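Local coordinates for anti-h(o) lectin I (Ulex europaeus, PDB 1FX5), which binds L-fucose and recognises the H(O) blood-group antigen as a homodimeric legume lectin carrying calcium and manganese, at residues 21-26 / 43-48; 30-35 / 47-52; 54-59 / 235-240; 63-68 / 199-204. All coordinates share one frame; numbering follows the deposited sequence.

Interaction 1 of 4, residues 21-26 / 43-48; sequences QGNASV and DETGGI. Unlike the reference sequence in segment 21-26: Asn-23 (reference Asp). With NAG (2-acetamido-2-deoxy-beta-D-glucopyranose), chain C.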
# COMPACT_ATOMS: atom_id res chain seq x y z
N GLN A 21 -8.80 -8.44 -11.92
CA GLN A 21 -10.00 -8.26 -12.76
C GLN A 21 -9.79 -9.09 -14.02
O GLN A 21 -8.66 -9.19 -14.52
CB GLN A 21 -10.20 -6.81 -13.17
CG GLN A 21 -10.81 -5.92 -12.13
CD GLN A 21 -10.72 -4.47 -12.55
OE1 GLN A 21 -11.72 -3.77 -12.65
NE2 GLN A 21 -9.51 -4.00 -12.81
N GLY A 22 -10.85 -9.69 -14.55
CA GLY A 22 -10.71 -10.49 -15.76
C GLY A 22 -10.01 -11.79 -15.46
O GLY A 22 -10.14 -12.33 -14.35
N ASN A 23 -9.16 -12.25 -16.37
CA ASN A 23 -8.47 -13.50 -16.14
C ASN A 23 -7.00 -13.47 -15.78
O ASN A 23 -6.22 -14.27 -16.28
CB ASN A 23 -8.76 -14.46 -17.31
CG ASN A 23 -10.20 -14.96 -17.29
OD1 ASN A 23 -10.59 -15.65 -16.33
ND2 ASN A 23 -11.02 -14.57 -18.26
N ALA A 24 -6.61 -12.55 -14.89
CA ALA A 24 -5.22 -12.43 -14.44
C ALA A 24 -5.08 -13.11 -13.06
O ALA A 24 -6.06 -13.19 -12.32
CB ALA A 24 -4.83 -10.95 -14.34
N SER A 25 -3.89 -13.62 -12.72
CA SER A 25 -3.70 -14.28 -11.41
C SER A 25 -2.28 -14.72 -11.22
O SER A 25 -1.51 -14.74 -12.18
CB SER A 25 -4.58 -15.53 -11.29
OG SER A 25 -4.16 -16.54 -12.20
N VAL A 26 -1.93 -15.09 -9.99
CA VAL A 26 -0.58 -15.54 -9.69
C VAL A 26 -0.62 -17.07 -9.78
O VAL A 26 -1.46 -17.71 -9.16
CB VAL A 26 -0.12 -15.09 -8.32
CG1 VAL A 26 1.30 -15.56 -8.07
CG2 VAL A 26 -0.17 -13.59 -8.22
N ASP A 43 -13.71 -14.54 -27.45
CA ASP A 43 -12.81 -14.22 -28.57
C ASP A 43 -11.75 -13.20 -28.14
O ASP A 43 -10.55 -13.36 -28.45
CB ASP A 43 -13.58 -13.67 -29.78
CG ASP A 43 -14.35 -14.75 -30.54
OD1 ASP A 43 -15.07 -14.41 -31.52
OD2 ASP A 43 -14.25 -15.94 -30.18
N GLU A 44 -12.20 -12.12 -27.51
CA GLU A 44 -11.31 -11.06 -27.01
C GLU A 44 -11.20 -11.36 -25.52
O GLU A 44 -12.19 -11.23 -24.79
CB GLU A 44 -11.93 -9.67 -27.28
CG GLU A 44 -11.95 -9.33 -28.77
CD GLU A 44 -12.61 -8.00 -29.11
OE1 GLU A 44 -11.90 -7.00 -29.35
OE2 GLU A 44 -13.84 -7.95 -29.19
N THR A 45 -10.03 -11.78 -25.06
CA THR A 45 -9.86 -12.09 -23.65
C THR A 45 -8.66 -11.39 -23.01
O THR A 45 -7.69 -11.04 -23.71
CB THR A 45 -9.78 -13.64 -23.48
OG1 THR A 45 -9.75 -13.98 -22.09
CG2 THR A 45 -8.56 -14.20 -24.17
N GLY A 46 -8.73 -11.13 -21.70
CA GLY A 46 -7.63 -10.46 -21.01
C GLY A 46 -7.78 -10.35 -19.49
O GLY A 46 -8.74 -10.90 -18.91
N GLY A 47 -6.82 -9.68 -18.83
CA GLY A 47 -6.88 -9.52 -17.37
C GLY A 47 -6.17 -8.26 -16.91
O GLY A 47 -5.46 -7.65 -17.70
N ILE A 48 -6.38 -7.87 -15.65
CA ILE A 48 -5.77 -6.68 -15.04
C ILE A 48 -5.35 -6.96 -13.58
O ILE A 48 -6.05 -7.67 -12.85
CB ILE A 48 -6.79 -5.49 -15.00
CG1 ILE A 48 -7.01 -4.91 -16.41
CG2 ILE A 48 -6.32 -4.40 -14.02
CD1 ILE A 48 -8.06 -3.78 -16.43
C1 NAG C . -12.46 -14.78 -18.11
C2 NAG C . -13.24 -13.95 -19.15
C3 NAG C . -14.74 -14.19 -18.92
C4 NAG C . -15.07 -15.69 -19.03
C5 NAG C . -14.16 -16.49 -18.06
C6 NAG C . -14.28 -18.00 -18.26
C7 NAG C . -12.03 -11.95 -19.84
C8 NAG C . -11.83 -10.45 -19.64
N2 NAG C . -12.95 -12.52 -19.06
O3 NAG C . -15.50 -13.44 -19.90
O4 NAG C . -16.46 -15.93 -18.68
O5 NAG C . -12.77 -16.17 -18.27
O6 NAG C . -14.18 -18.35 -19.64
O7 NAG C . -11.32 -12.58 -20.62
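Gln-21 and Ile-48 form an antiparallel hydrogen-bonded pair, and their side chains run next to each other in the same direction on one face of the sheet. Gln-21 N donates to Ile-48 O (3.0 Å), and Ile-48 N returns the bond to Gln-21 O (2.9 Å). CG of Gln-21 stands beside the backbone N (chi1 -79°), and the chain is extended beyond it, its end lying near the CG2 methyl of Ile-48. Gly-22 and Gly-47 make the next, non-hydrogen-bonded pair, with CA atoms only 4.3 Å apart. Asn-23 N then reaches Gly-46 O through an almost straight bond (2.9 Å, 174° at the hydrogen), while the CB of Ala-24 comes within 3.7 Å of Ile-48 N. Asn-23, an aspartate in the reference sequence, carries a glycan: its ND2 is covalently linked to C1 of N-acetylglucosamine. The acetamido group of this sugar turns back to the facing strand, where its O7 accepts from Thr-45 OG1 (2.6 Å) and Gly-46 N (3.2 Å). Rooted on one segment and gripped by two donors of the other, the first sugar spans the contact, which should restrict its rotation about the glycosidic linkage.

Interaction 2 of 4, residues 30-35 / 47-52; sequences GVLQLN and GIARYI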
# COMPACT_ATOMS: atom_id res chain seq x y z
N GLY A 30 5.03 -18.79 -9.12
CA GLY A 30 5.33 -17.51 -8.48
C GLY A 30 5.40 -16.35 -9.47
O GLY A 30 6.00 -15.32 -9.17
N VAL A 31 4.76 -16.52 -10.63
CA VAL A 31 4.71 -15.53 -11.70
C VAL A 31 3.32 -14.90 -11.82
O VAL A 31 2.30 -15.58 -11.61
CB VAL A 31 5.09 -16.22 -13.05
CG1 VAL A 31 4.84 -15.32 -14.26
CG2 VAL A 31 6.54 -16.61 -13.02
N LEU A 32 3.26 -13.61 -12.16
CA LEU A 32 1.98 -12.92 -12.32
C LEU A 32 1.55 -13.07 -13.79
O LEU A 32 2.18 -12.51 -14.69
CB LEU A 32 2.12 -11.44 -11.95
CG LEU A 32 0.95 -10.48 -12.26
CD1 LEU A 32 -0.25 -10.82 -11.41
CD2 LEU A 32 1.38 -9.03 -12.02
N GLN A 33 0.50 -13.86 -14.03
CA GLN A 33 -0.02 -14.10 -15.37
C GLN A 33 -1.16 -13.13 -15.67
O GLN A 33 -2.24 -13.21 -15.10
CB GLN A 33 -0.50 -15.55 -15.49
CG GLN A 33 -0.82 -15.96 -16.92
CD GLN A 33 -1.30 -17.39 -17.03
OE1 GLN A 33 -0.59 -18.24 -17.54
NE2 GLN A 33 -2.51 -17.65 -16.57
N LEU A 34 -0.92 -12.21 -16.60
CA LEU A 34 -1.93 -11.23 -16.94
C LEU A 34 -3.18 -11.72 -17.68
O LEU A 34 -4.25 -11.13 -17.56
CB LEU A 34 -1.27 -10.07 -17.71
CG LEU A 34 -0.06 -9.40 -17.01
CD1 LEU A 34 0.60 -8.35 -17.91
CD2 LEU A 34 -0.49 -8.80 -15.66
N ASN A 35 -3.05 -12.79 -18.45
CA ASN A 35 -4.19 -13.32 -19.19
C ASN A 35 -3.97 -14.79 -19.40
O ASN A 35 -2.83 -15.26 -19.34
CB ASN A 35 -4.32 -12.63 -20.56
CG ASN A 35 -3.21 -13.02 -21.55
OD1 ASN A 35 -3.41 -13.89 -22.40
ND2 ASN A 35 -2.05 -12.37 -21.45
N GLY A 47 -6.82 -9.68 -18.83
CA GLY A 47 -6.88 -9.52 -17.37
C GLY A 47 -6.17 -8.26 -16.91
O GLY A 47 -5.46 -7.65 -17.70
N ILE A 48 -6.38 -7.87 -15.65
CA ILE A 48 -5.77 -6.68 -15.04
C ILE A 48 -5.35 -6.96 -13.58
O ILE A 48 -6.05 -7.67 -12.85
CB ILE A 48 -6.79 -5.49 -15.00
CG1 ILE A 48 -7.01 -4.91 -16.41
CG2 ILE A 48 -6.32 -4.40 -14.02
CD1 ILE A 48 -8.06 -3.78 -16.43
N ALA A 49 -4.23 -6.38 -13.15
CA ALA A 49 -3.75 -6.56 -11.79
C ALA A 49 -3.19 -5.22 -11.30
O ALA A 49 -2.37 -4.62 -11.99
CB ALA A 49 -2.69 -7.65 -11.73
N ARG A 50 -3.62 -4.77 -10.13
CA ARG A 50 -3.14 -3.49 -9.59
C ARG A 50 -2.75 -3.64 -8.15
O ARG A 50 -3.28 -4.52 -7.46
CB ARG A 50 -4.28 -2.46 -9.58
CG ARG A 50 -5.24 -2.50 -10.73
CD ARG A 50 -6.33 -1.46 -10.61
NE ARG A 50 -7.42 -1.71 -11.55
CZ ARG A 50 -8.12 -0.77 -12.17
NH1 ARG A 50 -7.86 0.52 -11.95
NH2 ARG A 50 -9.08 -1.11 -13.02
N TYR A 51 -1.85 -2.77 -7.68
CA TYR A 51 -1.43 -2.83 -6.27
C TYR A 51 -2.72 -2.35 -5.56
O TYR A 51 -3.42 -1.45 -6.05
CB TYR A 51 -0.24 -1.89 -5.98
CG TYR A 51 0.28 -2.00 -4.55
CD1 TYR A 51 0.26 -0.90 -3.70
CD2 TYR A 51 0.77 -3.22 -4.04
CE1 TYR A 51 0.70 -1.00 -2.38
CE2 TYR A 51 1.22 -3.33 -2.71
CZ TYR A 51 1.18 -2.21 -1.89
OH TYR A 51 1.63 -2.26 -0.57
N ILE A 52 -3.03 -2.95 -4.41
CA ILE A 52 -4.24 -2.61 -3.68
C ILE A 52 -4.44 -1.19 -3.13
O ILE A 52 -5.57 -0.71 -3.06
CB ILE A 52 -4.54 -3.71 -2.60
CG1 ILE A 52 -6.01 -3.67 -2.20
CG2 ILE A 52 -3.64 -3.54 -1.39
CD1 ILE A 52 -6.37 -4.73 -1.18
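Leu-32 and Ala-49 make the apolar side-chain contact of this pair of segments, with CD1 of the leucine 4.0 Å from CB of the alanine. CG of Leu-32 is anti to the backbone N (chi1 170°); both CB atoms are directed at the facing chain, and CD1 closes the remaining distance. Farther along, the chains come closer through main-chain atoms. Leu-34 O lies 3.1 Å from Gly-47 CA, a close approach made possible by a residue that carries no side chain. The same oxygen is 3.2 Å from Gly-47 N, but the angle is too poor for a hydrogen bond, and none joins the two segments. CB of Asn-35 borders this point, 4.2 Å from Gly-47 N.

The next shell explains how the pieces are positioned. Phe-20 packs against both Leu-32 and Ala-49, and Phe-214 lies against Leu-34. Leu-32 and Leu-34 are backbone-bonded to Val-228 and His-226 of strand 224-236, whereas Gly-47 is bonded to Gly-216 of strand 209-219. Beyond the contact, Tyr-51 packs on Leu-4 of the second subunit.

The two segments are thus held mainly by different strands, 30-35 by strand 224-236 and Gly-47 by strand 209-219, and the touching parts run in nearly opposed directions, 155° apart. All the residues that touch are buried. Such an arrangement, with layers meeting through aliphatic side chains and glycine rather than strand pairing, is that of the legume lectin beta-sandwich, in which a flat back sheet packs against a curved front sheet.

Interaction 3 of 4, residues 54-59 / 235-240; sequences PIHIWN and STFINT. Unlike the reference sequence in segment 235-240: Thr-236 (reference Asn), Phe-237 (reference Leu).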
# COMPACT_ATOMS: atom_id res chain seq x y z
N PRO A 54 -4.19 2.99 -3.38
CA PRO A 54 -4.10 4.06 -4.38
C PRO A 54 -2.83 4.91 -4.10
O PRO A 54 -2.34 4.97 -2.95
CB PRO A 54 -5.37 4.88 -4.15
CG PRO A 54 -6.33 3.89 -3.55
CD PRO A 54 -5.44 3.10 -2.61
N ILE A 55 -2.32 5.55 -5.14
CA ILE A 55 -1.14 6.39 -5.06
C ILE A 55 -1.58 7.84 -5.19
O ILE A 55 -2.45 8.16 -6.00
CB ILE A 55 -0.19 6.10 -6.27
CG1 ILE A 55 0.00 4.59 -6.47
CG2 ILE A 55 1.16 6.75 -6.07
CD1 ILE A 55 0.72 3.89 -5.37
N HIS A 56 -0.97 8.71 -4.38
CA HIS A 56 -1.27 10.14 -4.38
C HIS A 56 -0.34 10.67 -5.47
O HIS A 56 0.86 10.80 -5.25
CB HIS A 56 -0.88 10.74 -3.02
CG HIS A 56 -1.53 12.06 -2.72
ND1 HIS A 56 -2.48 12.63 -3.54
CD2 HIS A 56 -1.36 12.91 -1.68
CE1 HIS A 56 -2.88 13.78 -3.01
NE2 HIS A 56 -2.21 13.98 -1.89
N ILE A 57 -0.88 10.93 -6.66
CA ILE A 57 -0.04 11.41 -7.75
C ILE A 57 0.17 12.93 -7.79
O ILE A 57 1.22 13.40 -8.23
CB ILE A 57 -0.47 10.80 -9.10
CG1 ILE A 57 0.70 10.80 -10.08
CG2 ILE A 57 -1.61 11.57 -9.70
CD1 ILE A 57 1.81 9.83 -9.73
N TRP A 58 -0.84 13.69 -7.43
CA TRP A 58 -0.66 15.13 -7.42
C TRP A 58 -1.51 15.68 -6.28
O TRP A 58 -2.43 15.01 -5.81
CB TRP A 58 -0.88 15.82 -8.78
CG TRP A 58 -2.24 15.79 -9.32
CD1 TRP A 58 -2.79 14.82 -10.09
CD2 TRP A 58 -3.23 16.82 -9.21
NE1 TRP A 58 -4.05 15.18 -10.48
CE2 TRP A 58 -4.34 16.39 -9.95
CE3 TRP A 58 -3.26 18.05 -8.56
CZ2 TRP A 58 -5.50 17.18 -10.07
CZ3 TRP A 58 -4.40 18.82 -8.68
CH2 TRP A 58 -5.51 18.38 -9.43
N ASN A 59 -1.12 16.85 -5.79
CA ASN A 59 -1.81 17.50 -4.67
C ASN A 59 -2.50 18.82 -5.00
O ASN A 59 -1.82 19.82 -5.22
CB ASN A 59 -0.74 17.73 -3.60
CG ASN A 59 -1.33 18.13 -2.27
OD1 ASN A 59 -2.43 18.69 -2.19
ND2 ASN A 59 -0.59 17.85 -1.20
N SER A 235 7.39 6.28 -5.61
CA SER A 235 6.91 7.62 -5.95
C SER A 235 7.21 8.53 -4.79
O SER A 235 7.20 8.10 -3.61
CB SER A 235 5.42 7.66 -6.27
OG SER A 235 4.65 7.25 -5.16
N THR A 236 7.44 9.80 -5.11
CA THR A 236 7.74 10.80 -4.10
C THR A 236 7.46 12.20 -4.65
O THR A 236 7.45 12.42 -5.87
CB THR A 236 9.24 10.71 -3.72
OG1 THR A 236 9.54 11.64 -2.68
CG2 THR A 236 10.12 11.06 -4.91
N PHE A 237 7.16 13.13 -3.74
CA PHE A 237 6.89 14.52 -4.08
C PHE A 237 8.19 15.29 -3.81
O PHE A 237 8.43 16.38 -4.35
CB PHE A 237 5.80 15.11 -3.19
CG PHE A 237 4.42 14.77 -3.61
CD1 PHE A 237 3.76 15.56 -4.53
CD2 PHE A 237 3.75 13.71 -3.05
CE1 PHE A 237 2.45 15.31 -4.87
CE2 PHE A 237 2.45 13.45 -3.38
CZ PHE A 237 1.79 14.24 -4.29
N ILE A 238 9.04 14.71 -2.98
CA ILE A 238 10.29 15.33 -2.63
C ILE A 238 11.45 14.74 -3.46
O ILE A 238 12.33 14.03 -2.97
CB ILE A 238 10.43 15.30 -1.04
CG1 ILE A 238 10.77 16.70 -0.51
CG2 ILE A 238 11.38 14.22 -0.53
CD1 ILE A 238 9.83 17.79 -0.99
N ASN A 239 11.42 15.01 -4.76
CA ASN A 239 12.48 14.50 -5.65
C ASN A 239 13.81 15.26 -5.46
O ASN A 239 13.83 16.49 -5.32
CB ASN A 239 12.02 14.56 -7.11
N THR A 240 14.92 14.52 -5.48
CA THR A 240 16.27 15.10 -5.31
C THR A 240 16.84 15.74 -6.59
O THR A 240 16.84 15.14 -7.68
CB THR A 240 17.24 14.04 -4.76
O HOH W 1 3.51 9.69 -3.85
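Phe-237 reaches across to His-56 and the backbone beyond it, in a contact of the legume lectin beta-sandwich between strand 44-59 and the end of strand 224-236 with the loop that follows it. The touching parts of 54-59 and 235-240 run almost parallel, 14° apart, but even the nearest CA atoms, those of Ile-57 and Ser-235, are 8.1 Å apart, and no direct hydrogen bond crosses. Strand 64-78 links them instead: Ile-57 is backbone-bonded to Ala-66, and Thr-236 to Ser-67.

The aromatic component is a T-shaped pair. The edge of the Phe-237 ring is directed at the face of His-56, with centroids 5.6 Å apart and planes at 72°; CZ stands over the imidazole, displaced toward its rim. Trp-209 stacks with the same histidine.

Van der Waals contacts continue around the phenyl ring. Its rim is bordered near the ring plane by Trp-58 CA and Asn-59 N. Both are 4.0 Å from Phe-237 CE1, while CE2 approaches His-56 O to 3.6 Å. At the other end of the contact, the CG2 methyl of Ile-55 sits against Ser-235 OG (3.6 Å).

Polar connection is indirect. A single water accepts from Ser-235 OG at 3.0 Å and donates to His-56 O at 3.2 Å, bridging a side-chain hydroxyl and a main-chain carbonyl.

Local bonding shapes the chain leaving strand 224-236. The hydroxyl of Thr-236, which also bonds Asp-3 OD2, closes an ST turn by accepting from the backbone two residues on, with Ile-238 N at 3.1 Å from Thr-236 OG1.

Interaction 4 of 4, residues 63-68 / 199-204; sequences GELASF and IVDLKE. Unlike the reference sequence in segment 63-68: Leu-65 (reference Val).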
# COMPACT_ATOMS: atom_id res chain seq x y z
N GLY A 63 -0.41 22.21 -5.23
CA GLY A 63 -0.11 22.33 -6.65
C GLY A 63 1.06 21.46 -7.06
O GLY A 63 1.52 21.53 -8.20
N GLU A 64 1.52 20.62 -6.14
CA GLU A 64 2.64 19.72 -6.42
C GLU A 64 2.27 18.46 -7.17
O GLU A 64 1.23 17.87 -6.93
CB GLU A 64 3.33 19.29 -5.13
CG GLU A 64 4.17 20.37 -4.52
CD GLU A 64 4.93 19.86 -3.33
OE1 GLU A 64 6.18 19.98 -3.34
OE2 GLU A 64 4.28 19.30 -2.41
N LEU A 65 3.24 17.99 -7.93
CA LEU A 65 3.12 16.80 -8.75
C LEU A 65 4.24 15.81 -8.36
O LEU A 65 5.40 16.22 -8.21
CB LEU A 65 3.23 17.25 -10.22
CG LEU A 65 3.17 16.25 -11.38
CD1 LEU A 65 1.95 15.36 -11.26
CD2 LEU A 65 3.15 17.04 -12.69
N ALA A 66 3.91 14.54 -8.15
CA ALA A 66 4.93 13.55 -7.77
C ALA A 66 5.76 12.97 -8.94
O ALA A 66 5.38 13.05 -10.10
CB ALA A 66 4.28 12.42 -6.98
N SER A 67 6.97 12.50 -8.62
CA SER A 67 7.85 11.90 -9.61
C SER A 67 7.83 10.40 -9.25
O SER A 67 7.58 10.04 -8.08
CB SER A 67 9.28 12.43 -9.44
OG SER A 67 9.38 13.75 -9.91
N PHE A 68 8.04 9.53 -10.23
CA PHE A 68 8.04 8.10 -9.94
C PHE A 68 8.93 7.31 -10.89
O PHE A 68 9.33 7.81 -11.96
CB PHE A 68 6.61 7.51 -9.92
CG PHE A 68 5.94 7.37 -11.29
CD1 PHE A 68 4.95 8.27 -11.70
CD2 PHE A 68 6.27 6.32 -12.15
CE1 PHE A 68 4.30 8.12 -12.93
CE2 PHE A 68 5.62 6.17 -13.37
CZ PHE A 68 4.64 7.07 -13.77
N ILE A 199 6.09 14.33 -23.32
CA ILE A 199 5.95 15.37 -22.30
C ILE A 199 4.46 15.59 -22.14
O ILE A 199 3.78 16.03 -23.06
CB ILE A 199 6.72 16.65 -22.71
CG1 ILE A 199 8.19 16.26 -22.96
CG2 ILE A 199 6.60 17.71 -21.61
CD1 ILE A 199 9.17 17.37 -23.13
N VAL A 200 3.96 15.20 -20.96
CA VAL A 200 2.55 15.33 -20.66
C VAL A 200 2.32 15.74 -19.19
O VAL A 200 2.95 15.22 -18.27
CB VAL A 200 1.81 13.99 -21.04
CG1 VAL A 200 2.58 12.80 -20.55
CG2 VAL A 200 0.40 13.93 -20.46
N ASP A 201 1.45 16.72 -19.01
CA ASP A 201 1.10 17.26 -17.71
C ASP A 201 0.05 16.38 -17.03
O ASP A 201 -1.16 16.55 -17.25
CB ASP A 201 0.59 18.69 -17.89
CG ASP A 201 0.38 19.42 -16.57
OD1 ASP A 201 0.03 20.62 -16.63
OD2 ASP A 201 0.55 18.82 -15.49
N LEU A 202 0.50 15.53 -16.12
CA LEU A 202 -0.39 14.64 -15.41
C LEU A 202 -1.52 15.30 -14.60
O LEU A 202 -2.59 14.71 -14.48
CB LEU A 202 0.43 13.70 -14.55
CG LEU A 202 0.68 12.26 -15.02
CD1 LEU A 202 0.78 12.09 -16.54
CD2 LEU A 202 1.91 11.75 -14.29
N LYS A 203 -1.30 16.52 -14.11
CA LYS A 203 -2.33 17.24 -13.32
C LYS A 203 -3.54 17.57 -14.17
O LYS A 203 -4.63 17.81 -13.64
CB LYS A 203 -1.83 18.58 -12.79
CG LYS A 203 -0.86 18.52 -11.66
CD LYS A 203 -0.55 19.93 -11.21
CE LYS A 203 -1.83 20.67 -10.86
NZ LYS A 203 -1.58 22.05 -10.34
N GLU A 204 -3.33 17.64 -15.48
CA GLU A 204 -4.42 17.95 -16.38
C GLU A 204 -5.16 16.74 -16.94
O GLU A 204 -6.20 16.90 -17.58
CB GLU A 204 -3.88 18.75 -17.57
CG GLU A 204 -3.43 20.15 -17.24
CD GLU A 204 -3.06 20.91 -18.50
OE1 GLU A 204 -3.97 21.08 -19.35
OE2 GLU A 204 -1.87 21.29 -18.66
O HOH W 2 1.31 22.81 -10.88
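Leu-65 and Leu-202 meet with their side chains crossed at about a right angle, CD1 of Leu-65 lying 4.0 Å from CB of Leu-202. Leu-65, a valine in the reference sequence, has CG anti to the backbone N (chi1 179°), and its two methyls divide the work. CD1 reaches Leu-202 and also comes within 4.2 Å of Lys-203 CG, while CD2 rests near the carboxylate of Asp-201, 4.2 Å from OD2. Leu-202 adopts an unusual conformation, both of its torsions lying well off the staggered positions. Tyr-174 touches both leucines, and Trp-58 lies against both Leu-65 and Lys-203.

Lys-203 runs extended as far as CD and then bends at chi3 (55°), which turns CE out of the line of the chain. Its NZ ends 3.8 Å from Gly-63 O, too far for a direct bond. A water fills the role, donating to Gly-63 O and accepting from Lys-203 NZ, each at 3.0 Å.

Each side has its own local motif. In 199-204, Asp-201 OD2 accepts from Lys-203 N in an Asx turn, the donor approaching from above the carboxylate plane at 3.3 Å. In 63-68, Gly-63 and Glu-64 both face Asn-59 in a G1 beta bulge, the glycine having positive phi.

The contact therefore joins the loop after strand 192-199 to the start of strand 64-78 by aliphatic packing and one water, without a direct hydrogen bond or salt bridge. The charge of Lys-203 is probably eased by this water and the carbonyl dipole behind it.

Overall arrangement
From the N terminus, interaction 1 closes first, bringing 21-26 to 43-48 over 16 intervening residues. Interaction 2 starts inside that loop, at 30-35, and ends just beyond it, sharing Gly-47 and Ile-48, so the two closures overlap and both anchor on strand 44-59; their centres are about 8 Å apart. The same strand continues into interaction 3, whose 54-59 segment meets the C-terminal end of strand 224-236, 175 residues later. Interaction 4 falls wholly within this long closure, spanning 130 residues and tying the loop before strand 209-219 to strand 64-78, which is itself hydrogen-bonded to both segments of interaction 3. Interactions 1 and 4 lie on opposite sides of the chain's centre.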